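Local coordinates for protein SxtG (Microseira wollei, PDB 6U1R) that acts as an amidinotransferase in the biosynthetic pathway of the paralytic shellfish toxin saxitoxin, probably passing the amidino group through a cysteine-bound intermediate, at residues N94-I99 against C354-Y359; P304-Q309 against K335-M340; L37-V42 against L371-R376; P281-V286 against S316-L321. One frame throughout, in Å; residues are numbered along the deposited sequence. Where two conformers were deposited one is given.

Contact 1. Residues N94-I99 against C354-Y359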
# COMPACT_ATOMS: atom_id res chain seq x y z
N ASN A 94 -19.60 17.68 -17.12
CA ASN A 94 -20.36 18.68 -16.37
C ASN A 94 -21.86 18.38 -16.37
O ASN A 94 -22.53 18.55 -15.35
CB ASN A 94 -20.07 20.07 -16.92
CG ASN A 94 -18.74 20.61 -16.45
OD1 ASN A 94 -18.24 20.19 -15.41
ND2 ASN A 94 -18.15 21.55 -17.19
N GLU A 95 -22.39 17.93 -17.51
CA GLU A 95 -23.81 17.58 -17.55
C GLU A 95 -24.11 16.35 -16.69
O GLU A 95 -25.14 16.30 -16.01
CB GLU A 95 -24.26 17.36 -18.99
CG GLU A 95 -25.75 17.04 -19.12
CD GLU A 95 -26.65 18.02 -18.36
OE1 GLU A 95 -26.42 19.26 -18.46
OE2 GLU A 95 -27.57 17.57 -17.64
N PHE A 96 -23.24 15.35 -16.74
CA PHE A 96 -23.36 14.18 -15.86
C PHE A 96 -23.40 14.59 -14.39
O PHE A 96 -24.25 14.15 -13.63
CB PHE A 96 -22.18 13.23 -16.17
CG PHE A 96 -22.06 12.04 -15.24
CD1 PHE A 96 -23.15 11.27 -14.92
CD2 PHE A 96 -20.82 11.67 -14.76
CE1 PHE A 96 -23.03 10.17 -14.09
CE2 PHE A 96 -20.68 10.55 -13.93
CZ PHE A 96 -21.79 9.79 -13.60
N ILE A 97 -22.49 15.49 -13.99
CA ILE A 97 -22.49 15.97 -12.62
C ILE A 97 -23.79 16.73 -12.31
O ILE A 97 -24.37 16.56 -11.22
CB ILE A 97 -21.24 16.84 -12.38
CG1 ILE A 97 -19.99 15.95 -12.36
CG2 ILE A 97 -21.37 17.64 -11.09
CD1 ILE A 97 -18.67 16.70 -12.50
N HIS A 98 -24.27 17.55 -13.26
CA HIS A 98 -25.53 18.26 -13.04
C HIS A 98 -26.68 17.29 -12.78
O HIS A 98 -27.52 17.52 -11.89
CB HIS A 98 -25.87 19.15 -14.25
CG HIS A 98 -25.22 20.51 -14.24
ND1 HIS A 98 -25.03 21.26 -13.10
CD2 HIS A 98 -24.75 21.27 -15.26
CE1 HIS A 98 -24.46 22.41 -13.41
NE2 HIS A 98 -24.27 22.44 -14.71
N ILE A 99 -26.74 16.19 -13.53
CA ILE A 99 -27.75 15.15 -13.28
C ILE A 99 -27.61 14.58 -11.87
O ILE A 99 -28.59 14.45 -11.13
CB ILE A 99 -27.67 14.05 -14.35
CG1 ILE A 99 -28.04 14.63 -15.72
CG2 ILE A 99 -28.58 12.88 -13.97
CD1 ILE A 99 -27.93 13.66 -16.90
N CYS A 354 -28.00 10.28 -20.39
CA CYS A 354 -26.95 11.29 -20.41
C CYS A 354 -26.02 11.05 -21.60
O CYS A 354 -25.62 9.91 -21.83
CB CYS A 354 -26.15 11.24 -19.09
SG CYS A 354 -24.88 12.55 -18.91
N SER A 355 -25.66 12.11 -22.34
CA SER A 355 -24.66 12.00 -23.40
C SER A 355 -23.27 11.92 -22.78
O SER A 355 -22.92 12.74 -21.92
CB SER A 355 -24.72 13.19 -24.36
OG SER A 355 -25.98 13.26 -25.01
N PHE A 356 -22.48 10.93 -23.20
CA PHE A 356 -21.22 10.64 -22.51
C PHE A 356 -20.21 9.90 -23.38
O PHE A 356 -19.17 9.47 -22.87
CB PHE A 356 -21.52 9.83 -21.24
CG PHE A 356 -20.55 10.10 -20.10
CD1 PHE A 356 -20.39 11.38 -19.59
CD2 PHE A 356 -19.81 9.07 -19.52
CE1 PHE A 356 -19.52 11.63 -18.53
CE2 PHE A 356 -18.94 9.31 -18.47
CZ PHE A 356 -18.79 10.61 -17.98
N GLU A 357 -20.47 9.75 -24.69
CA GLU A 357 -19.50 9.05 -25.54
C GLU A 357 -18.17 9.78 -25.65
O GLU A 357 -17.16 9.13 -25.98
CB GLU A 357 -20.04 8.82 -26.95
CG GLU A 357 -21.19 7.84 -26.98
CD GLU A 357 -21.43 7.27 -28.35
OE1 GLU A 357 -21.17 7.97 -29.37
OE2 GLU A 357 -21.87 6.10 -28.41
N SER A 358 -18.13 11.09 -25.37
CA SER A 358 -16.86 11.82 -25.38
C SER A 358 -15.94 11.39 -24.25
O SER A 358 -14.75 11.71 -24.29
CB SER A 358 -17.09 13.33 -25.26
OG SER A 358 -17.73 13.83 -26.42
N TYR A 359 -16.47 10.70 -23.25
CA TYR A 359 -15.65 10.16 -22.17
C TYR A 359 -14.99 8.85 -22.55
O TYR A 359 -13.95 8.51 -21.98
CB TYR A 359 -16.52 9.97 -20.93
CG TYR A 359 -15.80 10.23 -19.62
CD1 TYR A 359 -15.68 11.52 -19.11
CD2 TYR A 359 -15.28 9.18 -18.87
CE1 TYR A 359 -15.04 11.77 -17.90
CE2 TYR A 359 -14.63 9.42 -17.66
CZ TYR A 359 -14.51 10.71 -17.18
OH TYR A 359 -13.88 10.95 -15.98
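Phe96, in the middle of a helical segment, and Cys354, at the end of strand 350-354, bring the two backbones closest, with CA atoms 6.5 Å apart. Residues 94-99 are part of the regular helix 83-102, whereas 354-359 leave the strand and turn, Tyr359 N bonding back to Phe356 O. The contact is carried by apolar side chains. Cys354 holds SG anti to its backbone N (chi1 -175°), and the sulfur rests against the helix backbone, 3.8 Å from Phe96 CA. The short cysteine side chain suits this place, letting its sulfur lie directly on the helix backbone. Ile99, about one turn on from Phe96, also meets Cys354: its CD1 lies 3.7 Å from Cys354 CB. Beyond the cysteine, Phe356 CE1 approaches Phe96 CB at 3.9 Å, and Phe356 CZ lies 4.0 Å from Phe96 CD2. The two rings meet obliquely, centroids 5.2 Å apart and planes at 57°. Phe366 joins the cluster, stacked on Phe356 and also meeting the Phe96 ring, while Tyr359 CB sits above one face of the Phe356 ring, toward its rim. Helix 83-102 thus packs on the end of strand 350-354 and the loop after it, as in the alpha/beta propeller fold of the amidinotransferase family, and the side chain of Phe356 is about 7 Å from that of Cys368, the predicted amidino-cysteine residue.

Contact 2. Residues P304-Q309 against K335-M340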
# COMPACT_ATOMS: atom_id res chain seq x y z
N PRO A 304 -26.04 -3.68 -28.90
CA PRO A 304 -26.22 -2.24 -29.13
C PRO A 304 -26.50 -1.86 -30.57
O PRO A 304 -27.12 -0.82 -30.81
CB PRO A 304 -24.88 -1.64 -28.66
CG PRO A 304 -23.91 -2.76 -28.88
CD PRO A 304 -24.65 -4.00 -28.52
N ASN A 305 -26.05 -2.67 -31.54
CA ASN A 305 -26.17 -2.29 -32.95
C ASN A 305 -25.64 -0.88 -33.16
O ASN A 305 -26.24 -0.06 -33.87
CB ASN A 305 -27.62 -2.39 -33.45
CG ASN A 305 -28.16 -3.81 -33.45
OD1 ASN A 305 -29.33 -4.06 -33.12
ND2 ASN A 305 -27.32 -4.75 -33.84
N HIS A 306 -24.49 -0.60 -32.54
CA HIS A 306 -23.93 0.75 -32.51
C HIS A 306 -22.49 0.66 -32.04
O HIS A 306 -22.22 0.11 -30.97
CB HIS A 306 -24.73 1.66 -31.57
CG HIS A 306 -24.08 2.99 -31.33
ND1 HIS A 306 -23.86 3.91 -32.33
CD2 HIS A 306 -23.57 3.54 -30.20
CE1 HIS A 306 -23.28 4.98 -31.83
NE2 HIS A 306 -23.08 4.78 -30.54
N ILE A 307 -21.56 1.18 -32.84
CA ILE A 307 -20.15 1.29 -32.50
C ILE A 307 -19.85 2.77 -32.27
O ILE A 307 -19.95 3.57 -33.22
CB ILE A 307 -19.24 0.72 -33.60
CG1 ILE A 307 -19.67 -0.70 -33.99
CG2 ILE A 307 -17.79 0.74 -33.12
CD1 ILE A 307 -19.52 -1.73 -32.88
N PRO A 308 -19.49 3.19 -31.06
CA PRO A 308 -19.10 4.59 -30.88
C PRO A 308 -17.85 4.88 -31.69
O PRO A 308 -16.99 4.02 -31.87
CB PRO A 308 -18.84 4.70 -29.37
CG PRO A 308 -19.45 3.45 -28.76
CD PRO A 308 -19.35 2.41 -29.82
N GLN A 309 -17.74 6.11 -32.19
CA GLN A 309 -16.55 6.50 -32.93
C GLN A 309 -15.87 7.71 -32.30
O GLN A 309 -16.54 8.61 -31.80
CB GLN A 309 -16.89 6.79 -34.40
CG GLN A 309 -15.67 6.72 -35.32
CD GLN A 309 -14.99 5.35 -35.33
OE1 GLN A 309 -14.34 4.97 -34.36
NE2 GLN A 309 -15.16 4.62 -36.43
N LYS A 335 -26.99 7.99 -23.84
CA LYS A 335 -28.11 8.36 -24.71
C LYS A 335 -28.18 7.54 -25.99
O LYS A 335 -29.28 7.25 -26.48
CB LYS A 335 -28.01 9.86 -25.02
CG LYS A 335 -29.04 10.37 -26.02
CD LYS A 335 -29.24 11.88 -25.88
CE LYS A 335 -30.27 12.42 -26.88
NZ LYS A 335 -29.85 13.73 -27.47
N LYS A 336 -27.04 7.18 -26.57
CA LYS A 336 -27.09 6.41 -27.81
C LYS A 336 -27.30 4.92 -27.57
O LYS A 336 -27.45 4.17 -28.53
CB LYS A 336 -25.82 6.65 -28.63
CG LYS A 336 -25.71 8.08 -29.17
CD LYS A 336 -24.62 8.21 -30.22
CE LYS A 336 -24.18 9.66 -30.41
NZ LYS A 336 -25.08 10.39 -31.33
N GLN A 337 -27.37 4.48 -26.31
CA GLN A 337 -27.56 3.06 -26.02
C GLN A 337 -29.05 2.74 -25.96
O GLN A 337 -29.60 2.36 -24.93
CB GLN A 337 -26.87 2.69 -24.72
CG GLN A 337 -25.38 2.90 -24.79
CD GLN A 337 -24.70 1.87 -25.66
OE1 GLN A 337 -25.05 0.68 -25.62
NE2 GLN A 337 -23.70 2.30 -26.43
N GLU A 338 -29.72 2.94 -27.09
CA GLU A 338 -31.18 2.83 -27.09
C GLU A 338 -31.65 1.43 -26.73
O GLU A 338 -32.65 1.33 -25.99
CB GLU A 338 -31.73 3.27 -28.45
CG GLU A 338 -31.55 4.76 -28.72
CD GLU A 338 -31.98 5.16 -30.13
OE1 GLU A 338 -32.90 4.50 -30.68
OE2 GLU A 338 -31.41 6.11 -30.68
N PRO A 339 -31.02 0.35 -27.18
CA PRO A 339 -31.46 -0.98 -26.71
C PRO A 339 -31.32 -1.16 -25.21
O PRO A 339 -32.25 -1.69 -24.57
CB PRO A 339 -30.55 -1.94 -27.51
CG PRO A 339 -30.20 -1.15 -28.77
CD PRO A 339 -30.04 0.26 -28.28
N MET A 340 -30.21 -0.73 -24.61
CA MET A 340 -30.08 -0.81 -23.16
C MET A 340 -31.17 -0.02 -22.45
O MET A 340 -31.72 -0.49 -21.45
CB MET A 340 -28.70 -0.33 -22.71
CG MET A 340 -28.43 -0.54 -21.22
SD MET A 340 -28.32 -2.30 -20.75
CE MET A 340 -26.77 -2.71 -21.46
O HOH W 1 -22.06 0.68 -28.23
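Lys336 lays its aliphatic chain obliquely against the imidazole of His306, with Lys336 CD 3.8 Å from His306 NE2; a long methylene chain can pack on a ring while its amino group runs on elsewhere. The same NE2 is hydrogen-bonded to Glu357, a carboxylate that would probably stabilise a protonated imidazole. Gln337 follows, bent at chi2 (-72°), which turns CD toward the loop 304-309. Its NE2 lies at the edge of the His306 ring, near the ring plane and 4.0 Å from CD2, with amide and ring planes 59° apart. Gln337 NE2 also donates to a water at 2.9 Å, and that water donates to His306 O at 2.8 Å, so the amide reaches the backbone through a bridge. Gln337 OE1 packs on Pro304 CB at 3.8 Å. The backbone makes an inverse gamma turn centred on Gln337, which is also the N-cap residue of helix 338-346, and the contact thus sets the start of that helix against the loop after strand 297-300. Pro339 comes next, in the first turn of the helix, where the absence of an N-H costs no helical bond. Its CA is 5.9 Å from Pro304 CA, and its ring comes up to the carbonyl of that proline, with Pro339 CG 3.7 Å from Pro304 O.

Contact 3. Residues L37-V42 against L371-R376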
# COMPACT_ATOMS: atom_id res chain seq x y z
N LEU A 37 -27.52 6.42 -3.25
CA LEU A 37 -26.22 7.08 -3.40
C LEU A 37 -26.26 8.46 -2.76
O LEU A 37 -27.10 9.29 -3.13
CB LEU A 37 -25.85 7.18 -4.88
CG LEU A 37 -24.47 7.74 -5.24
CD1 LEU A 37 -23.37 6.94 -4.57
CD2 LEU A 37 -24.29 7.77 -6.75
N GLU A 38 -25.37 8.70 -1.80
CA GLU A 38 -25.31 9.97 -1.08
C GLU A 38 -24.12 10.83 -1.47
O GLU A 38 -24.23 12.05 -1.55
CB GLU A 38 -25.29 9.74 0.44
CG GLU A 38 -26.61 9.19 0.99
CD GLU A 38 -26.69 9.13 2.51
OE1 GLU A 38 -25.68 9.34 3.20
OE2 GLU A 38 -27.81 8.87 3.02
N GLU A 39 -22.97 10.21 -1.72
CA GLU A 39 -21.77 10.97 -2.05
C GLU A 39 -20.92 10.13 -2.99
O GLU A 39 -20.77 8.92 -2.79
CB GLU A 39 -20.98 11.36 -0.79
CG GLU A 39 -19.70 12.15 -1.11
CD GLU A 39 -19.13 12.92 0.09
OE1 GLU A 39 -19.89 13.23 1.03
OE2 GLU A 39 -17.92 13.23 0.08
N VAL A 40 -20.39 10.80 -4.02
CA VAL A 40 -19.61 10.14 -5.06
C VAL A 40 -18.42 11.03 -5.44
O VAL A 40 -18.55 12.26 -5.50
CB VAL A 40 -20.52 9.84 -6.29
CG1 VAL A 40 -20.95 11.14 -7.00
CG2 VAL A 40 -19.86 8.87 -7.24
N ILE A 41 -17.24 10.42 -5.64
CA ILE A 41 -16.12 11.10 -6.29
C ILE A 41 -16.29 10.93 -7.79
O ILE A 41 -16.56 9.82 -8.26
CB ILE A 41 -14.76 10.52 -5.83
CG1 ILE A 41 -14.63 10.61 -4.30
CG2 ILE A 41 -13.61 11.22 -6.56
CD1 ILE A 41 -13.34 9.99 -3.69
N VAL A 42 -16.16 12.02 -8.54
CA VAL A 42 -16.24 11.96 -10.00
C VAL A 42 -14.87 12.32 -10.56
O VAL A 42 -14.17 13.18 -10.01
CB VAL A 42 -17.35 12.88 -10.55
CG1 VAL A 42 -17.42 12.82 -12.05
CG2 VAL A 42 -18.71 12.43 -10.00
N LEU A 371 -16.47 6.94 -7.98
CA LEU A 371 -16.24 6.09 -6.82
C LEU A 371 -17.34 6.42 -5.82
O LEU A 371 -17.37 7.53 -5.27
CB LEU A 371 -14.85 6.30 -6.21
CG LEU A 371 -14.45 5.27 -5.14
CD1 LEU A 371 -14.19 3.90 -5.79
CD2 LEU A 371 -13.25 5.70 -4.34
N ASP A 372 -18.24 5.46 -5.58
CA ASP A 372 -19.40 5.67 -4.69
C ASP A 372 -18.99 5.50 -3.23
O ASP A 372 -19.20 4.45 -2.62
CB ASP A 372 -20.52 4.70 -5.04
CG ASP A 372 -20.08 3.26 -5.03
OD1 ASP A 372 -19.02 2.97 -5.62
OD2 ASP A 372 -20.78 2.40 -4.45
N VAL A 373 -18.49 6.58 -2.62
CA VAL A 373 -17.96 6.47 -1.27
C VAL A 373 -19.06 6.35 -0.21
O VAL A 373 -18.81 5.79 0.86
CB VAL A 373 -17.02 7.66 -0.96
CG1 VAL A 373 -15.81 7.61 -1.89
CG2 VAL A 373 -17.70 8.97 -1.12
N ARG A 374 -20.27 6.85 -0.46
CA ARG A 374 -21.33 6.71 0.54
C ARG A 374 -22.65 6.35 -0.12
O ARG A 374 -23.22 7.15 -0.88
CB ARG A 374 -21.51 7.97 1.39
CG ARG A 374 -22.47 7.71 2.55
CD ARG A 374 -22.38 8.76 3.66
NE ARG A 374 -22.82 10.06 3.19
CZ ARG A 374 -22.02 11.05 2.79
NH1 ARG A 374 -20.71 10.91 2.77
NH2 ARG A 374 -22.55 12.19 2.39
N ARG A 375 -23.11 5.14 0.18
CA ARG A 375 -24.46 4.67 -0.13
C ARG A 375 -25.11 4.25 1.18
O ARG A 375 -24.55 3.45 1.93
CB ARG A 375 -24.45 3.47 -1.08
CG ARG A 375 -23.97 3.73 -2.50
CD ARG A 375 -23.97 2.44 -3.31
NE ARG A 375 -23.49 2.69 -4.65
CZ ARG A 375 -24.23 3.20 -5.63
NH1 ARG A 375 -25.51 3.49 -5.43
NH2 ARG A 375 -23.68 3.41 -6.83
N ARG A 376 -26.30 4.76 1.45
CA ARG A 376 -27.00 4.46 2.70
C ARG A 376 -27.31 2.97 2.79
O ARG A 376 -28.07 2.44 1.97
CB ARG A 376 -28.28 5.29 2.75
CG ARG A 376 -28.94 5.38 4.10
CD ARG A 376 -29.91 6.56 4.15
NE ARG A 376 -30.98 6.45 3.14
CZ ARG A 376 -31.08 7.18 2.03
NH1 ARG A 376 -30.18 8.12 1.71
NH2 ARG A 376 -32.11 6.97 1.21
O HOH W 2 -25.35 12.68 3.07
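Ile41 and Leu371 form a hydrogen-bonded pair in two antiparallel strands (159° between their directions), at one side of a three-stranded mixed sheet with 37-42 in the middle. Two classic beta bulges shift the register on either side of Glu39. Ile41 and Leu371 exchange both of their N-H···O bonds. At the first bulge Arg374 O accepts twice, from Glu38 N at 2.8 Å and from Glu39 N at 3.2 Å, while Arg374 N donates to Glu39 O. This bulge, Glu38 and Glu39 opposite Arg374, brings both carboxylates to its guanidinium; in the second, Val373 and Arg374 both face Glu39. Arg374 NE meets the anti lone pair of Glu38 OE1 at 2.9 Å, in the guanidinium plane. Both end nitrogens grip Glu39 OE1: Arg374 NH2 on its anti side at 3.2 Å, Arg374 NH1 from above the carboxylate plane at 3.0 Å. Arg374 NH2 also donates to a water. Glu38 OE2 takes Arg376 NH1 at 2.8 Å, and Glu39 OE2 is held by Tyr170 and Arg108. Asp372 OD2 accepts from Arg375 NE at 2.7 Å and pairs with Arg221 as well, Asp372 OD1 with Arg136. Over the centre of one face of the Arg375 guanidinium, 4.0 Å above its plane, sits the methyl CD1 of Leu37.

Contact 4. Residues P281-V286 against S316-L321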
# COMPACT_ATOMS: atom_id res chain seq x y z
N PRO A 281 -23.69 -10.74 -23.14
CA PRO A 281 -23.90 -12.05 -23.78
C PRO A 281 -22.71 -12.56 -24.57
O PRO A 281 -22.65 -13.77 -24.85
CB PRO A 281 -25.11 -11.80 -24.70
CG PRO A 281 -25.00 -10.39 -25.07
CD PRO A 281 -24.44 -9.68 -23.82
N GLU A 282 -21.77 -11.70 -24.95
CA GLU A 282 -20.59 -12.14 -25.67
C GLU A 282 -19.44 -12.51 -24.75
O GLU A 282 -18.64 -13.39 -25.08
CB GLU A 282 -20.15 -11.03 -26.64
CG GLU A 282 -21.08 -10.86 -27.84
CD GLU A 282 -21.01 -12.05 -28.80
OE1 GLU A 282 -19.88 -12.50 -29.07
OE2 GLU A 282 -22.06 -12.53 -29.26
N PHE A 283 -19.32 -11.85 -23.59
CA PHE A 283 -18.21 -12.12 -22.68
C PHE A 283 -18.51 -13.18 -21.63
O PHE A 283 -17.56 -13.68 -20.99
CB PHE A 283 -17.78 -10.84 -21.95
CG PHE A 283 -17.28 -9.72 -22.86
CD1 PHE A 283 -17.06 -9.91 -24.22
CD2 PHE A 283 -17.03 -8.47 -22.32
CE1 PHE A 283 -16.61 -8.86 -25.02
CE2 PHE A 283 -16.58 -7.42 -23.10
CZ PHE A 283 -16.37 -7.62 -24.45
N VAL A 284 -19.77 -13.54 -21.41
CA VAL A 284 -20.15 -14.46 -20.33
C VAL A 284 -20.91 -15.64 -20.92
O VAL A 284 -21.88 -15.45 -21.66
CB VAL A 284 -21.01 -13.74 -19.27
CG1 VAL A 284 -21.62 -14.72 -18.30
CG2 VAL A 284 -20.18 -12.70 -18.53
N ASP A 285 -20.47 -16.86 -20.57
CA ASP A 285 -21.29 -18.06 -20.75
C ASP A 285 -22.12 -18.23 -19.48
O ASP A 285 -21.59 -18.59 -18.43
CB ASP A 285 -20.41 -19.28 -21.01
CG ASP A 285 -21.22 -20.56 -21.23
OD1 ASP A 285 -22.43 -20.58 -20.94
OD2 ASP A 285 -20.64 -21.57 -21.70
N VAL A 286 -23.43 -17.95 -19.57
CA VAL A 286 -24.27 -17.95 -18.38
C VAL A 286 -24.30 -19.31 -17.71
O VAL A 286 -24.58 -19.40 -16.51
CB VAL A 286 -25.70 -17.49 -18.70
CG1 VAL A 286 -25.69 -16.07 -19.25
CG2 VAL A 286 -26.35 -18.44 -19.70
N SER A 316 -15.01 -0.13 -26.81
CA SER A 316 -15.70 -1.41 -26.96
C SER A 316 -17.17 -1.10 -27.17
O SER A 316 -17.71 -0.15 -26.60
CB SER A 316 -15.52 -2.32 -25.74
OG SER A 316 -16.53 -3.34 -25.69
N GLU A 317 -17.82 -1.89 -28.01
CA GLU A 317 -19.24 -1.65 -28.23
C GLU A 317 -20.06 -1.98 -26.99
O GLU A 317 -21.22 -1.59 -26.91
CB GLU A 317 -19.72 -2.44 -29.45
CG GLU A 317 -20.11 -3.86 -29.20
CD GLU A 317 -20.07 -4.69 -30.47
OE1 GLU A 317 -18.97 -5.16 -30.83
OE2 GLU A 317 -21.13 -4.85 -31.11
N TRP A 318 -19.47 -2.65 -26.00
CA TRP A 318 -20.22 -3.02 -24.81
C TRP A 318 -20.15 -1.96 -23.73
O TRP A 318 -20.53 -2.22 -22.58
CB TRP A 318 -19.73 -4.38 -24.29
CG TRP A 318 -20.10 -5.44 -25.28
CD1 TRP A 318 -19.27 -6.09 -26.14
CD2 TRP A 318 -21.43 -5.91 -25.58
NE1 TRP A 318 -19.98 -6.96 -26.93
CE2 TRP A 318 -21.31 -6.86 -26.61
CE3 TRP A 318 -22.71 -5.63 -25.07
CZ2 TRP A 318 -22.41 -7.53 -27.13
CZ3 TRP A 318 -23.81 -6.31 -25.59
CH2 TRP A 318 -23.64 -7.24 -26.62
N ALA A 319 -19.72 -0.74 -24.08
CA ALA A 319 -19.68 0.34 -23.11
C ALA A 319 -21.04 0.63 -22.48
O ALA A 319 -21.09 1.26 -21.41
CB ALA A 319 -19.14 1.61 -23.76
N GLY A 320 -22.14 0.21 -23.11
CA GLY A 320 -23.46 0.51 -22.60
C GLY A 320 -23.77 -0.13 -21.26
O GLY A 320 -24.67 0.36 -20.55
N LEU A 321 -23.07 -1.22 -20.90
CA LEU A 321 -23.25 -1.87 -19.61
C LEU A 321 -22.64 -1.10 -18.44
O LEU A 321 -22.94 -1.42 -17.29
CB LEU A 321 -22.66 -3.29 -19.63
CG LEU A 321 -23.53 -4.40 -20.23
CD1 LEU A 321 -23.45 -4.40 -21.75
CD2 LEU A 321 -23.11 -5.74 -19.67
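Phe283 and Trp318 both set CG anti to the carbonyl carbon (chi1 -61° and -67°), and from there their rings come together across the contact. The edge of the indole points to the face of the phenyl ring: the centroids of the Phe283 ring and the Trp318 five-membered ring are 5.0 Å apart, with planes at 65°. The closest atoms are Phe283 CZ and Trp318 CD1, 3.7 Å apart. At the six-membered end of the indole, Pro281 CG lies 3.8 Å from Trp318 CH2, a rigid, apolar ring suited to packing against an aromatic one. Between them Glu282, which has two conformers, brings CG to 3.7 Å from Trp318 CZ2; in this one its OE2 bonds to Tyr303 OH. A large, flat side chain can thus touch three consecutive residues at once. Tyr303 also meets the indole edge-to-face, and Glu317 CG lies 3.8 Å above one of its faces, toward the rim. The backbone under the tryptophan is fixed by Ser316, whose OG accepts from Trp318 N at 3.0 Å. The arrangement is an edge-to-face aromatic pair joining two loops, with an ST turn at the base of the tryptophan; it lies in the neighbourhood of the predicted active site, the side chain of Phe283 about 9 Å from that of His264.

In the fold
Contacts 1 and 2 meet through Glu357 and His306, where Glu357 OE2 is 2.8 Å from His306 NE2, and through the backbone, Cys354 O lying 3.1 Å from Lys335 N. Contact 2 in turn leans on contact 4, with centres 13 Å apart: Gln337 OE1 comes within 3.4 Å of Gly320 CA, and Met340 CE packs on Leu321 CD1. Contact 3 touches contact 1 through Ile97 and Val42, so the helix 83-102 links them; the nearest atoms of contacts 3 and 4 are about 12 Å apart. Of the predicted catalytic residues, Asp215 has its side chain about 11 Å from that of Leu371, and Cys368 about 10 Å from the side chain of Ser316.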